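Local structure of GCN5-related N-acetyltransferase (2Q0Y) at the interface of chains A and B. The protein is a GCN5-related N-acetyltransferase (GNAT) family member that probably transfers an acetyl group from acetyl-CoA to an amine of its substrate. Coordinates in Å, arbitrary orientation; residue numbers count along the deposited sequence, not the author numbering. Chains: chain A/B, GCN5-related N-acetyltransferase.

Contact 1: the interface of chains A and B. Residues chain A 126-128, 133, 136-137, 141, 143; chain B 145-147.
B:Met147, a selenomethionine, pairs with A:Leu126 through reciprocal backbone hydrogen bonds, B:Met147 N reaching A:Leu126 O at 2.9 Å and A:Leu126 N giving the return bond to B:Met147 O. Bridges to A:Leu126 and A:Pro143 show B's strand 146-150 lying antiparallel between A's strands 123-127 and 142-143. The tight part is the pocket around B:Met147, which buries 117 Å² against chain A. Its CG stands anti to the carbonyl carbon (chi1 -56°), and the chain runs straight to the selenium before bending at the methyl. SE comes 3.9 Å from A:Ala128 CB. The A:Tyr136 side chain crosses that of B:Met147 at about a right angle, its CB also 3.9 Å from SE. The terminal CE turns to the backbone of A:Trp141, 3.5 Å from its O, while the indole edge faces the B:Met147 carbonyl carbon. A:Leu126 CD1 lies beside B:Met147 CB, while its CD2 packs over one face of A:Tyr136 and, toward the rim, of A:Trp141, which would help hold both rings in place. At the strand end, B:Thr145 OG1 donates to A:Ala128 O at 2.7 Å, in the carbonyl plane on a lone pair. A:Ala128 N also hydrogen-bonds B:Thr145 O, but from above its carbonyl plane, 56° out. The looser side is A:His127 with B:Glu146, which bury 15 and 18 Å². Imidazole CD2 rests 3.6 Å from B:Glu146 CB, with ring and carboxylate planes 31° apart. Both residues bind a magnesium ion, plausibly across the chains. The site inserts the start of B's C-terminal strand between two strands of A, probably helping to hold the chains together in the two-fold assembly.

Contact 2: the interface of chains A and B. Residues chain A 77-79, 82-83; chain B 32, 35-36, 39-40.
B:Met36, a selenomethionine on helix 30-50 of this GNAT-family protein, points its side chain into a proline-rich loop of chain A, residues 77 to 83, in an apolar loop-on-helix patch that may help pair the chains. Its CG is anti to the backbone N (chi1 -176°), which carries CG and SE across the helix toward the A:Pro77 carbonyl. SE comes to rest 3.8 Å from A:Pro79 CD, with the A:Pro79 ring crossing obliquely, and it also meets A:His78 CA. The chain bends only at its end (chi3 72°), turning the methyl aside from the loop. Beside it, A:Pro82 presents CB to the helix, 4.0 Å from B:Ala35 CB and 3.9 Å from B:Met36 CA. The A:Pro82 ring is set at a slant to the B:Thr32 side chain, its CG 4.1 Å from the methyl CG2. That methyl is held anti to the B:Thr32 backbone N and is also directed at A:Pro79, 3.9 Å from its CA. One turn farther along the helix from B:Ala35, the rings of A:Pro77 and B:Pro39 meet CG to CB at 3.8 Å. The same CG extends over the backbone of B:Phe40, whose ring contributes little. A:Leu83 approaches with one branch, its CD2 lying 3.6 Å from B:Ala35 O. No nitrogen or oxygen comes within bonding reach of the opposite chain.

Contact 1: the interface of chains A and B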
loop_
_atom_site.group_PDB
_atom_site.type_symbol
_atom_site.label_atom_id
_atom_site.label_comp_id
_atom_site.label_asym_id
_atom_site.label_seq_id
_atom_site.Cartn_x
_atom_site.Cartn_y
_atom_site.Cartn_z
ATOM N N LEU A 126 -3.289 6.668 -2.246
ATOM C CA LEU A 126 -2.177 7.616 -2.152
ATOM C C LEU A 126 -1.855 7.771 -0.676
ATOM O O LEU A 126 -2.675 7.410 0.161
ATOM C CB LEU A 126 -2.553 8.973 -2.789
ATOM C CG LEU A 126 -3.746 9.785 -2.268
ATOM C CD1 LEU A 126 -3.453 10.543 -0.966
ATOM C CD2 LEU A 126 -4.205 10.761 -3.343
ATOM N N HIS A 127 -0.674 8.287 -0.352
ATOM C CA HIS A 127 -0.359 8.655 1.026
ATOM C C HIS A 127 -0.241 10.161 1.093
ATOM O O HIS A 127 0.620 10.759 0.432
ATOM C CB HIS A 127 0.913 7.972 1.490
ATOM C CG HIS A 127 0.768 6.493 1.640
ATOM N ND1 HIS A 127 1.127 5.610 0.650
ATOM C CD2 HIS A 127 0.309 5.740 2.667
ATOM C CE1 HIS A 127 0.898 4.374 1.058
ATOM N NE2 HIS A 127 0.387 4.427 2.274
ATOM N N ALA A 128 -1.147 10.775 1.839
ATOM C CA ALA A 128 -1.277 12.224 1.832
ATOM C C ALA A 128 -0.266 12.877 2.758
ATOM O O ALA A 128 0.211 12.257 3.701
ATOM C CB ALA A 128 -2.664 12.621 2.235
ATOM N N GLN A 133 -4.115 16.938 2.056
ATOM C CA GLN A 133 -5.332 16.241 2.472
ATOM C C GLN A 133 -6.661 16.967 2.169
ATOM O O GLN A 133 -7.621 16.320 1.752
ATOM C CB GLN A 133 -5.236 15.867 3.960
ATOM C CG GLN A 133 -6.493 15.247 4.552
ATOM C CD GLN A 133 -7.553 16.281 4.930
ATOM O OE1 GLN A 133 -7.236 17.381 5.392
ATOM N NE2 GLN A 133 -8.822 15.929 4.727
ATOM N N TYR A 136 -7.550 16.508 -1.468
ATOM C CA TYR A 136 -7.913 15.137 -1.804
ATOM C C TYR A 136 -9.324 14.851 -1.309
ATOM O O TYR A 136 -10.135 14.266 -2.028
ATOM C CB TYR A 136 -6.889 14.120 -1.267
ATOM C CG TYR A 136 -5.448 14.459 -1.604
ATOM C CD1 TYR A 136 -5.103 15.043 -2.836
ATOM C CD2 TYR A 136 -4.429 14.231 -0.682
ATOM C CE1 TYR A 136 -3.786 15.367 -3.128
ATOM C CE2 TYR A 136 -3.115 14.553 -0.967
ATOM C CZ TYR A 136 -2.792 15.114 -2.191
ATOM O OH TYR A 136 -1.479 15.449 -2.458
ATOM N N ALA A 137 -9.629 15.286 -0.095
ATOM C CA ALA A 137 -10.957 15.083 0.454
ATOM C C ALA A 137 -11.999 15.761 -0.423
ATOM O O ALA A 137 -13.041 15.169 -0.700
ATOM C CB ALA A 137 -11.030 15.595 1.851
ATOM N N TRP A 141 -11.566 11.657 -2.156
ATOM C CA TRP A 141 -10.680 10.686 -1.529
ATOM C C TRP A 141 -11.078 10.513 -0.055
ATOM O O TRP A 141 -11.511 11.473 0.606
ATOM C CB TRP A 141 -9.211 11.095 -1.655
ATOM C CG TRP A 141 -8.729 11.075 -3.079
ATOM C CD1 TRP A 141 -8.989 11.997 -4.046
ATOM C CD2 TRP A 141 -7.910 10.075 -3.683
ATOM N NE1 TRP A 141 -8.388 11.623 -5.226
ATOM C CE2 TRP A 141 -7.740 10.430 -5.034
ATOM C CE3 TRP A 141 -7.332 8.875 -3.218
ATOM C CZ2 TRP A 141 -6.985 9.654 -5.919
ATOM C CZ3 TRP A 141 -6.599 8.116 -4.089
ATOM C CH2 TRP A 141 -6.429 8.500 -5.427
ATOM N N PRO A 143 -9.992 8.632 3.823
ATOM C CA PRO A 143 -9.003 7.946 4.645
ATOM C C PRO A 143 -9.252 6.453 4.668
ATOM O O PRO A 143 -10.419 6.027 4.687
ATOM C CB PRO A 143 -9.245 8.526 6.045
ATOM C CG PRO A 143 -9.906 9.780 5.829
ATOM C CD PRO A 143 -10.757 9.602 4.612
ATOM N N THR B 145 -1.338 8.046 6.648
ATOM C CA THR B 145 -2.039 9.083 5.902
ATOM C C THR B 145 -2.619 8.577 4.574
ATOM O O THR B 145 -2.998 9.390 3.721
ATOM C CB THR B 145 -1.098 10.266 5.588
ATOM O OG1 THR B 145 -0.002 9.806 4.786
ATOM C CG2 THR B 145 -0.574 10.894 6.849
ATOM N N GLU B 146 -2.762 7.263 4.431
ATOM C CA GLU B 146 -3.318 6.712 3.208
ATOM C C GLU B 146 -4.761 7.139 3.001
ATOM O O GLU B 146 -5.562 7.194 3.942
ATOM C CB GLU B 146 -3.212 5.189 3.206
ATOM C CG GLU B 146 -3.559 4.585 1.863
ATOM C CD GLU B 146 -3.496 3.090 1.864
ATOM O OE1 GLU B 146 -4.328 2.436 2.510
ATOM O OE2 GLU B 146 -2.591 2.570 1.210
HETATM N N MSE B 147 -5.079 7.443 1.749
HETATM C CA MSE B 147 -6.425 7.732 1.327
HETATM C C MSE B 147 -6.685 6.958 0.046
HETATM O O MSE B 147 -5.750 6.562 -0.653
HETATM C CB MSE B 147 -6.612 9.241 1.086
HETATM C CG MSE B 147 -6.257 10.107 2.295
HETATM SE SE MSE B 147 -6.455 11.980 1.954
HETATM C CE MSE B 147 -8.359 12.088 2.052
#

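Contact 2: the interface of chains A and B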
loop_
_atom_site.group_PDB
_atom_site.type_symbol
_atom_site.label_atom_id
_atom_site.label_comp_id
_atom_site.label_asym_id
_atom_site.label_seq_id
_atom_site.Cartn_x
_atom_site.Cartn_y
_atom_site.Cartn_z
ATOM N N PRO A 77 -6.836 -9.382 -5.253
ATOM C CA PRO A 77 -8.246 -9.011 -5.402
ATOM C C PRO A 77 -8.856 -8.735 -4.037
ATOM O O PRO A 77 -8.540 -9.428 -3.057
ATOM C CB PRO A 77 -8.844 -10.240 -6.084
ATOM C CG PRO A 77 -7.706 -10.694 -6.962
ATOM C CD PRO A 77 -6.492 -10.549 -6.077
ATOM N N HIS A 78 -9.701 -7.714 -3.980
ATOM C CA HIS A 78 -10.077 -7.069 -2.736
ATOM C C HIS A 78 -11.518 -6.595 -2.860
ATOM O O HIS A 78 -11.982 -6.335 -3.952
ATOM C CB HIS A 78 -9.134 -5.879 -2.536
ATOM C CG HIS A 78 -9.319 -5.143 -1.247
ATOM N ND1 HIS A 78 -10.247 -4.132 -1.097
ATOM C CD2 HIS A 78 -8.687 -5.257 -0.054
ATOM C CE1 HIS A 78 -10.172 -3.654 0.132
ATOM N NE2 HIS A 78 -9.240 -4.326 0.788
ATOM N N PRO A 79 -12.238 -6.456 -1.741
ATOM C CA PRO A 79 -13.606 -5.977 -1.902
ATOM C C PRO A 79 -13.781 -4.618 -2.610
ATOM O O PRO A 79 -14.848 -4.375 -3.169
ATOM C CB PRO A 79 -14.118 -5.908 -0.463
ATOM C CG PRO A 79 -13.251 -6.861 0.293
ATOM C CD PRO A 79 -11.925 -6.773 -0.334
ATOM N N PRO A 82 -12.906 -6.241 -6.623
ATOM C CA PRO A 82 -12.983 -7.700 -6.464
ATOM C C PRO A 82 -12.483 -8.463 -7.671
ATOM O O PRO A 82 -12.084 -9.612 -7.526
ATOM C CB PRO A 82 -14.485 -7.963 -6.247
ATOM C CG PRO A 82 -15.176 -6.749 -6.742
ATOM C CD PRO A 82 -14.231 -5.610 -6.519
ATOM N N LEU A 83 -12.532 -7.844 -8.853
ATOM C CA LEU A 83 -12.136 -8.528 -10.067
ATOM C C LEU A 83 -10.704 -8.238 -10.488
ATOM O O LEU A 83 -10.215 -8.837 -11.445
ATOM C CB LEU A 83 -13.083 -8.168 -11.217
ATOM C CG LEU A 83 -14.572 -8.397 -10.964
ATOM C CD1 LEU A 83 -15.362 -7.952 -12.194
ATOM C CD2 LEU A 83 -14.882 -9.836 -10.589
ATOM N N THR B 32 -20.079 -8.795 -3.029
ATOM C CA THR B 32 -18.779 -8.339 -3.419
ATOM C C THR B 32 -17.709 -9.398 -3.085
ATOM O O THR B 32 -16.789 -9.629 -3.867
ATOM C CB THR B 32 -18.487 -6.995 -2.726
ATOM O OG1 THR B 32 -19.586 -6.105 -2.981
ATOM C CG2 THR B 32 -17.214 -6.385 -3.223
ATOM N N ALA B 35 -17.853 -12.102 -5.621
ATOM C CA ALA B 35 -17.174 -11.687 -6.860
ATOM C C ALA B 35 -15.653 -11.788 -6.752
ATOM O O ALA B 35 -14.961 -12.065 -7.747
ATOM C CB ALA B 35 -17.578 -10.286 -7.233
HETATM N N MSE B 36 -15.138 -11.545 -5.554
HETATM C CA MSE B 36 -13.710 -11.629 -5.261
HETATM C C MSE B 36 -13.178 -13.054 -5.164
HETATM O O MSE B 36 -11.971 -13.287 -5.299
HETATM C CB MSE B 36 -13.441 -10.930 -3.917
HETATM C CG MSE B 36 -11.988 -10.862 -3.517
HETATM SE SE MSE B 36 -11.833 -10.304 -1.664
HETATM C CE MSE B 36 -12.472 -11.928 -0.895
ATOM N N PRO B 39 -11.197 -14.786 -8.375
ATOM C CA PRO B 39 -9.996 -13.953 -8.593
ATOM C C PRO B 39 -8.944 -14.045 -7.467
ATOM O O PRO B 39 -7.747 -14.226 -7.736
ATOM C CB PRO B 39 -10.578 -12.545 -8.732
ATOM C CG PRO B 39 -11.919 -12.774 -9.345
ATOM C CD PRO B 39 -12.436 -14.026 -8.649
ATOM N N PHE B 40 -9.380 -13.980 -6.216
ATOM C CA PHE B 40 -8.429 -14.111 -5.108
ATOM C C PHE B 40 -7.739 -15.481 -5.053
ATOM O O PHE B 40 -6.533 -15.567 -4.854
ATOM C CB PHE B 40 -9.050 -13.778 -3.737
ATOM C CG PHE B 40 -8.072 -13.950 -2.632
ATOM C CD1 PHE B 40 -7.096 -13.009 -2.426
ATOM C CD2 PHE B 40 -8.049 -15.111 -1.873
ATOM C CE1 PHE B 40 -6.120 -13.197 -1.457
ATOM C CE2 PHE B 40 -7.083 -15.288 -0.878
ATOM C CZ PHE B 40 -6.129 -14.329 -0.675
#

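The C-alpha centres of contact 1 and contact 2 lie about 23 Å apart, and no residue is common to both. Contact 1 engages strands 123-127 and 142-143 of chain A with the start of B's strand 146-150; contact 2 sets the A loop between strands 63-74 and 86-95 on B's helix 30-50. Contact 1 uses mainly backbone hydrogen bonds, whereas contact 2 shows apolar packing. Because the interface is two-fold symmetric, each recurs with the chains exchanged, so exchanged C-terminal strands are flanked by loop-on-helix patches. Such reciprocal contact is consistent with a dimer, although the structure alone does not prove it in solution.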